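MRNA export factor (Human herpesvirus 1, PDB 4YXP) regulates viral gene expression during infection, inhibiting host splicing and mediating nuclear export of intronless viral mRNAs, and forms a homodimer through its folded C-terminal domain. Local coordinates at the interface of chains A and B. Sequence-based numbering; all coordinates share one arbitrary frame. Chains: chain A/B, mRNA export factor.

The interface of chains A and B. Residues chain A 263-264, 267; chain B 62, 64-66, 106.
A:Tyr263 of one subunit lies against the loop formed by B:Gly64, the poorly ordered B:Pro65 and B:Phe66 of the other, in a patch of the intertwined dimer interface of the ICP27 C-terminal domain. The A-chain residues belong to the C-terminal tail, a region important for homodimerization, and two-fold symmetry repeats the contact with the chains exchanged. A:Tyr263 has 96 Å² hidden by the partner, the largest share among the residues of this patch: B:Phe66 CB sits over one face of its ring, offset toward the rim, 3.9 Å from A:Tyr263 CZ. The B-chain loop backbone passes over the CD2 side of this same face, with B:Phe66 N 3.6 Å from A:Tyr263 CD2 and B:Gly64 O nearer the rim, while on the other flank CD1 meets the methyl CG2 of B:Val106, from helix 93-109, at 4.0 Å. With CG anti to the backbone N (chi1 177°), the A:Tyr263 ring reaches away from its own backbone and brings the phenol hydroxyl back toward A:Lys267, whose backbone N donates a hydrogen bond to A:Tyr263 OH (3.0 Å). This bond within the tail probably helps to fix the ring in place.

A:Lys267 in turn lies across B:Phe66 at about a right angle. Its CB, rather than the amine NZ, caps one ring face in a CH-pi contact, displaced toward the CD1 rim, where A:Lys267 CB and B:Phe66 CD1 are 3.3 Å apart. Bends at chi2 and chi3 (-67° and -66°) turn the aliphatic chain back along the ring, bringing CE over the CE2 side of the same face.

The side chain of B:Gln62 is poorly ordered. As modelled, its amide stands nearly perpendicular to the A:Tyr263 ring, and NE2 lies in the ring plane at the hydroxyl edge, where a long hydrogen bond to the phenol oxygen is possible. A modelled water bridges the subunits, 2.7 Å from the backbone O of A:Lys267 and, less certainly, 2.8 Å from B:Gln62 OE1.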
# COMPACT_ATOMS: atom_id res chain seq x y z
N TYR A 263 -12.81 9.84 -5.07
CA TYR A 263 -13.64 9.45 -3.93
C TYR A 263 -15.13 9.63 -4.21
O TYR A 263 -15.55 10.67 -4.70
CB TYR A 263 -13.26 10.26 -2.69
CG TYR A 263 -14.13 9.96 -1.48
CD1 TYR A 263 -13.86 8.88 -0.66
CD2 TYR A 263 -15.21 10.78 -1.15
CE1 TYR A 263 -14.65 8.60 0.45
CE2 TYR A 263 -16.00 10.51 -0.05
CZ TYR A 263 -15.72 9.42 0.75
OH TYR A 263 -16.49 9.15 1.85
N VAL A 264 -15.91 8.60 -3.88
CA VAL A 264 -17.36 8.66 -4.03
C VAL A 264 -18.05 8.35 -2.70
O VAL A 264 -19.06 8.96 -2.38
CB VAL A 264 -17.86 7.70 -5.13
CG1 VAL A 264 -19.38 7.69 -5.19
CG2 VAL A 264 -17.29 8.10 -6.48
N LYS A 267 -15.99 6.74 3.64
CA LYS A 267 -15.51 7.33 4.89
C LYS A 267 -16.72 7.87 5.65
O LYS A 267 -17.64 8.41 5.04
CB LYS A 267 -14.49 8.44 4.63
CG LYS A 267 -13.11 7.96 4.17
CD LYS A 267 -12.36 7.20 5.26
CE LYS A 267 -11.99 8.09 6.44
NZ LYS A 267 -11.32 7.34 7.54
N GLN B 62 -21.82 10.64 -2.10
CA GLN B 62 -21.30 12.01 -1.99
C GLN B 62 -20.69 12.55 -3.28
O GLN B 62 -20.29 11.80 -4.17
CB GLN B 62 -20.25 12.11 -0.86
CG GLN B 62 -19.55 10.82 -0.41
CD GLN B 62 -19.45 10.69 1.10
OE1 GLN B 62 -20.13 9.85 1.70
NE2 GLN B 62 -18.61 11.50 1.72
N GLY B 64 -18.17 15.11 -3.47
CA GLY B 64 -16.79 15.56 -3.40
C GLY B 64 -15.99 14.87 -2.31
O GLY B 64 -16.56 14.19 -1.45
N PRO B 65 -14.66 15.05 -2.33
CA PRO B 65 -13.74 14.44 -1.37
C PRO B 65 -14.17 14.58 0.09
O PRO B 65 -14.66 15.62 0.51
CB PRO B 65 -12.43 15.19 -1.62
CG PRO B 65 -12.48 15.55 -3.05
CD PRO B 65 -13.93 15.83 -3.36
N PHE B 66 -13.98 13.50 0.85
CA PHE B 66 -14.26 13.47 2.28
C PHE B 66 -13.52 14.60 3.00
O PHE B 66 -12.32 14.79 2.79
CB PHE B 66 -13.87 12.10 2.85
CG PHE B 66 -14.18 11.92 4.31
CD1 PHE B 66 -15.46 11.59 4.73
CD2 PHE B 66 -13.18 12.05 5.27
CE1 PHE B 66 -15.74 11.41 6.08
CE2 PHE B 66 -13.45 11.87 6.61
CZ PHE B 66 -14.73 11.55 7.01
N VAL B 106 -10.83 2.73 -1.18
CA VAL B 106 -10.39 4.01 -0.64
C VAL B 106 -9.22 3.80 0.32
O VAL B 106 -8.20 4.47 0.22
CB VAL B 106 -11.54 4.75 0.06
CG1 VAL B 106 -11.04 6.01 0.77
CG2 VAL B 106 -12.62 5.11 -0.94
O HOH W 1 -19.29 7.57 3.07